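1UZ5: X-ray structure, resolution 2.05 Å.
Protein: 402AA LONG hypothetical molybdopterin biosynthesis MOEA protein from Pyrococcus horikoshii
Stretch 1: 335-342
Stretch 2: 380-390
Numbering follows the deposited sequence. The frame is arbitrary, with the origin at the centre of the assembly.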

ATOM      1  N   ARG A 335      22.325  -2.144  14.471  1.00 73.24           N
ATOM      2  CA  ARG A 335      23.113  -2.256  15.694  1.00 74.73           C
ATOM      3  C   ARG A 335      23.165  -0.917  16.426  1.00 75.04           C
ATOM      4  O   ARG A 335      23.372   0.123  15.808  1.00 78.28           O
ATOM      5  CB  ARG A 335      24.524  -2.727  15.360  1.00 76.91           C
ATOM      6  N   LEU A 336      22.982  -0.946  17.743  1.00 72.86           N
ATOM      7  CA  LEU A 336      23.006   0.280  18.536  1.00 78.55           C
ATOM      8  C   LEU A 336      24.324   1.029  18.427  1.00 79.39           C
ATOM      9  O   LEU A 336      25.379   0.429  18.235  1.00 83.63           O
ATOM     10  CB  LEU A 336      22.733  -0.022  20.010  1.00 79.65           C
ATOM     11  CG  LEU A 336      21.306  -0.418  20.382  1.00 81.43           C
ATOM     12  CD1 LEU A 336      20.975  -1.764  19.778  1.00 82.30           C
ATOM     13  CD2 LEU A 336      21.178  -0.467  21.891  1.00 86.42           C
ATOM     14  N   LYS A 337      24.252   2.349  18.556  1.00 80.64           N
ATOM     15  CA  LYS A 337      25.435   3.193  18.484  1.00 80.35           C
ATOM     16  C   LYS A 337      25.997   3.380  19.888  1.00 81.04           C
ATOM     17  O   LYS A 337      27.146   3.786  20.058  1.00 82.61           O
ATOM     18  CB  LYS A 337      25.075   4.553  17.880  1.00 79.95           C
ATOM     19  CG  LYS A 337      26.243   5.522  17.779  1.00 83.83           C
ATOM     20  CD  LYS A 337      25.785   6.887  17.286  1.00 88.03           C
ATOM     21  CE  LYS A 337      26.920   7.899  17.316  1.00 87.85           C
ATOM     22  NZ  LYS A 337      26.456   9.260  16.925  1.00 88.75           N
ATOM     23  N   HIS A 338      25.178   3.079  20.892  1.00 79.85           N
ATOM     24  CA  HIS A 338      25.584   3.211  22.287  1.00 82.86           C
ATOM     25  C   HIS A 338      24.870   2.172  23.143  1.00 85.04           C
ATOM     26  O   HIS A 338      23.907   1.547  22.698  1.00 85.14           O
ATOM     27  CB  HIS A 338      25.257   4.615  22.803  1.00 85.35           C
ATOM     28  CG  HIS A 338      25.846   5.716  21.978  1.00 93.37           C
ATOM     29  ND1 HIS A 338      27.201   5.837  21.756  1.00 96.23           N
ATOM     30  CD2 HIS A 338      25.263   6.741  21.311  1.00 95.82           C
ATOM     31  CE1 HIS A 338      27.427   6.890  20.990  1.00 96.84           C
ATOM     32  NE2 HIS A 338      26.269   7.455  20.705  1.00 94.83           N
ATOM     33  N   LYS A 339      25.345   1.990  24.373  1.00 86.42           N
ATOM     34  CA  LYS A 339      24.744   1.025  25.290  1.00 88.61           C
ATOM     35  C   LYS A 339      23.444   1.580  25.857  1.00 87.34           C
ATOM     36  O   LYS A 339      23.300   2.792  26.018  1.00 83.18           O
ATOM     37  CB  LYS A 339      25.716   0.701  26.423  1.00 88.46           C
ATOM     38  N   VAL A 340      22.501   0.694  26.163  1.00 87.82           N
ATOM     39  CA  VAL A 340      21.211   1.111  26.702  1.00 90.83           C
ATOM     40  C   VAL A 340      20.831   0.353  27.971  1.00 92.17           C
ATOM     41  O   VAL A 340      20.857  -0.877  28.003  1.00 92.50           O
ATOM     42  CB  VAL A 340      20.081   0.912  25.664  1.00 91.45           C
ATOM     43  CG1 VAL A 340      18.750   1.364  26.246  1.00 90.52           C
ATOM     44  CG2 VAL A 340      20.396   1.687  24.396  1.00 89.90           C
ATOM     45  N   PHE A 341      20.478   1.100  29.012  1.00 94.04           N
ATOM     46  CA  PHE A 341      20.070   0.515  30.285  1.00 98.38           C
ATOM     47  C   PHE A 341      18.552   0.628  30.385  1.00 98.33           C
ATOM     48  O   PHE A 341      17.984   1.660  30.034  1.00100.36           O
ATOM     49  CB  PHE A 341      20.729   1.262  31.447  1.00102.11           C
ATOM     50  CG  PHE A 341      22.228   1.270  31.387  1.00107.49           C
ATOM     51  CD1 PHE A 341      22.945   0.078  31.435  1.00110.30           C
ATOM     52  CD2 PHE A 341      22.927   2.467  31.274  1.00109.45           C
ATOM     53  CE1 PHE A 341      24.337   0.078  31.370  1.00112.70           C
ATOM     54  CE2 PHE A 341      24.319   2.478  31.208  1.00110.74           C
ATOM     55  CZ  PHE A 341      25.024   1.282  31.256  1.00112.53           C
ATOM     56  N   SER A 342      17.898  -0.425  30.862  1.00 98.95           N
ATOM     57  CA  SER A 342      16.445  -0.409  30.972  1.00 99.61           C
ATOM     58  C   SER A 342      15.881  -1.455  31.929  1.00100.30           C
ATOM     59  O   SER A 342      16.388  -2.575  32.017  1.00100.98           O
ATOM     60  CB  SER A 342      15.836  -0.595  29.584  1.00102.50           C
ATOM     61  OG  SER A 342      16.410  -1.708  28.930  1.00105.20           O
ATOM     62  N   GLU A 380      12.160  -2.904  20.825  1.00 57.98           N
ATOM     63  CA  GLU A 380      11.475  -3.493  21.975  1.00 67.19           C
ATOM     64  C   GLU A 380      12.432  -4.265  22.877  1.00 69.27           C
ATOM     65  O   GLU A 380      13.099  -5.204  22.436  1.00 71.48           O
ATOM     66  CB  GLU A 380      10.358  -4.420  21.488  1.00 68.66           C
ATOM     67  CG  GLU A 380       9.691  -5.268  22.557  1.00 76.67           C
ATOM     68  CD  GLU A 380       8.701  -6.261  21.970  1.00 89.48           C
ATOM     69  OE1 GLU A 380       9.105  -7.087  21.123  1.00 91.08           O
ATOM     70  OE2 GLU A 380       7.516  -6.220  22.358  1.00 97.90           O
ATOM     71  N   ILE A 381      12.499  -3.852  24.141  1.00 67.40           N
ATOM     72  CA  ILE A 381      13.366  -4.485  25.138  1.00 68.52           C
ATOM     73  C   ILE A 381      12.491  -5.280  26.103  1.00 72.35           C
ATOM     74  O   ILE A 381      11.705  -4.703  26.852  1.00 74.22           O
ATOM     75  CB  ILE A 381      14.140  -3.434  25.923  1.00 65.33           C
ATOM     76  CG1 ILE A 381      14.698  -2.382  24.955  1.00 64.27           C
ATOM     77  CG2 ILE A 381      15.269  -4.101  26.694  1.00 65.22           C
ATOM     78  CD1 ILE A 381      15.492  -1.287  25.630  1.00 61.59           C
ATOM     79  N   PRO A 382      12.641  -6.617  26.112  1.00 74.94           N
ATOM     80  CA  PRO A 382      11.899  -7.576  26.941  1.00 77.28           C
ATOM     81  C   PRO A 382      11.619  -7.178  28.384  1.00 78.20           C
ATOM     82  O   PRO A 382      12.416  -6.487  29.022  1.00 72.25           O
ATOM     83  CB  PRO A 382      12.738  -8.846  26.835  1.00 75.98           C
ATOM     84  CG  PRO A 382      13.288  -8.744  25.436  1.00 74.56           C
ATOM     85  CD  PRO A 382      13.732  -7.302  25.397  1.00 76.23           C
ATOM     86  N   GLU A 383      10.481  -7.642  28.896  1.00 81.61           N
ATOM     87  CA  GLU A 383      10.061  -7.330  30.261  1.00 85.95           C
ATOM     88  C   GLU A 383      11.153  -7.671  31.262  1.00 87.27           C
ATOM     89  O   GLU A 383      11.139  -7.181  32.395  1.00 86.86           O
ATOM     90  CB  GLU A 383       8.796  -8.108  30.660  1.00 83.76           C
ATOM     91  CG  GLU A 383       7.964  -8.698  29.518  1.00 82.66           C
ATOM     92  CD  GLU A 383       8.569  -9.962  28.927  1.00 84.50           C
ATOM     93  OE1 GLU A 383       9.513  -9.873  28.101  1.00 79.11           O
ATOM     94  OE2 GLU A 383       8.099 -11.066  29.297  1.00 88.08           O
ATOM     95  N   THR A 384      12.089  -8.524  30.851  1.00 88.52           N
ATOM     96  CA  THR A 384      13.168  -8.925  31.740  1.00 88.54           C
ATOM     97  C   THR A 384      13.949  -7.688  32.166  1.00 90.77           C
ATOM     98  O   THR A 384      13.785  -7.211  33.291  1.00 94.13           O
ATOM     99  CB  THR A 384      14.133  -9.941  31.066  1.00 83.63           C
ATOM    100  OG1 THR A 384      15.062  -9.248  30.226  1.00 83.55           O
ATOM    101  CG2 THR A 384      13.360 -10.950  30.217  1.00 81.80           C
ATOM    102  N   VAL A 385      14.772  -7.170  31.252  1.00 91.08           N
ATOM    103  CA  VAL A 385      15.605  -5.983  31.479  1.00 90.23           C
ATOM    104  C   VAL A 385      16.985  -6.150  30.848  1.00 88.76           C
ATOM    105  O   VAL A 385      17.109  -6.505  29.673  1.00 86.25           O
ATOM    106  CB  VAL A 385      15.759  -5.702  32.977  1.00 94.17           C
ATOM    107  N   GLU A 386      18.013  -5.885  31.653  1.00 89.24           N
ATOM    108  CA  GLU A 386      19.412  -5.983  31.241  1.00 90.07           C
ATOM    109  C   GLU A 386      19.873  -4.737  30.483  1.00 90.25           C
ATOM    110  O   GLU A 386      19.267  -3.670  30.593  1.00 90.46           O
ATOM    111  CB  GLU A 386      19.635  -7.237  30.386  1.00 90.85           C
ATOM    112  N   SER A 387      20.957  -4.877  29.728  1.00 89.91           N
ATOM    113  CA  SER A 387      21.508  -3.776  28.948  1.00 87.65           C
ATOM    114  C   SER A 387      21.609  -4.213  27.492  1.00 90.10           C
ATOM    115  O   SER A 387      21.854  -5.384  27.206  1.00 90.65           O
ATOM    116  CB  SER A 387      22.881  -3.391  29.483  1.00 85.12           C
ATOM    117  N   LEU A 388      21.423  -3.271  26.574  1.00 91.70           N
ATOM    118  CA  LEU A 388      21.480  -3.583  25.151  1.00 95.52           C
ATOM    119  C   LEU A 388      22.902  -3.579  24.597  1.00 98.49           C
ATOM    120  O   LEU A 388      23.155  -4.129  23.525  1.00 99.75           O
ATOM    121  CB  LEU A 388      20.616  -2.603  24.373  1.00 95.98           C
ATOM    122  N   ASP A 389      23.827  -2.962  25.326  1.00101.29           N
ATOM    123  CA  ASP A 389      25.216  -2.890  24.882  1.00104.73           C
ATOM    124  C   ASP A 389      25.297  -2.273  23.493  1.00103.06           C
ATOM    125  O   ASP A 389      24.292  -1.827  22.942  1.00108.46           O
ATOM    126  CB  ASP A 389      25.846  -4.287  24.854  1.00108.54           C
ATOM    127  CG  ASP A 389      26.260  -4.769  26.229  1.00113.92           C
ATOM    128  OD1 ASP A 389      27.123  -4.114  26.851  1.00118.47           O
ATOM    129  OD2 ASP A 389      25.728  -5.802  26.686  1.00116.47           O
ATOM    130  N   GLU A 390      26.498  -2.248  22.929  1.00 99.08           N
ATOM    131  CA  GLU A 390      26.691  -1.685  21.604  1.00 95.63           C
ATOM    132  C   GLU A 390      26.512  -2.767  20.547  1.00 96.03           C
ATOM    133  O   GLU A 390      26.701  -3.952  20.820  1.00 95.48           O
ATOM    134  CB  GLU A 390      28.086  -1.073  21.489  1.00 93.27           C
ATOM    135  CG  GLU A 390      28.283  -0.243  20.239  1.00 96.06           C
ATOM    136  CD  GLU A 390      29.660   0.377  20.167  1.00 97.98           C
ATOM    137  OE1 GLU A 390      30.059   1.052  21.139  1.00 98.91           O
ATOM    138  OE2 GLU A 390      30.340   0.194  19.137  1.00101.10           O
TER

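The apolar centre of the contact is built around Leu 388, a buried residue whose CA-to-CB bond points toward the other stretch. Its side chain is modelled only as far as CB, so the evidence rests on that atom: Leu 336 CD2 lies 3.3 Å from Leu 388 CB, and Val 340 CB lies 3.8 Å from the same atom. The CA-to-CB bond of Leu 336 also points toward the other stretch, and its m,p rotamer (chi1 -72°, chi2 67°) carries CD2 into the contact, where it also comes within 3.6 Å of Asp 389 O. Leu 336 and Val 340 are buried as well, a setting that suits hydrocarbon side chains with no polar group to satisfy.

The apolar patch continues to Ile 381, at the end of its strand. With chi1 at -45° (m) and chi2 t, its side chain extends so that CD1 sits 4.2 Å from Val 340 CG1, a loose apolar approach, and 3.5 Å from Ser 342 OG. Val 340 meets Leu 388 through CB and, with chi1 t, Ile 381 through CG1, while Ser 342 brings a small side chain against the isoleucine tip.

The backbones are tied by a single hydrogen bond across the stretches, from Leu 388 N to Val 340 O, 2.8 Å long with an N-H...O angle of 159°. The same carbonyl receives a CA-H...O contact: Ser 387 CA is 3.1 Å from Val 340 O, with an angle of 132° at the hydrogen. These contacts accompany a lone beta bridge between Phe 341 and Ser 387, whose CA atoms are 4.7 Å apart. The Phe 341 side chain starts away from the partner and is exposed, yet its CD1 still reaches within 4.0 Å of Ser 387 CB, an oblique approach to the ring.

Beyond this link, two pairs of carbonyl oxygens come close without bonding. His 338 O and Asp 389 O are 3.4 Å apart, as are Ser 342 O and Glu 386 O; both atoms in each pair are acceptors, so neither pair is a hydrogen bond. Near the first pair, Lys 339 CA lies 3.7 Å from Asp 389 O. Near the second, Val 385 CB packs 3.3 Å from Ser 342 O.

At the exposed edge, Glu 390 lays its aliphatic portion against the backbone, with CG 3.6 Å from Leu 336 O. Its t,t chain carries the carboxylate outward, in keeping with a charged group at the surface. In all, the two stretches bury 531 Å², both sides summed.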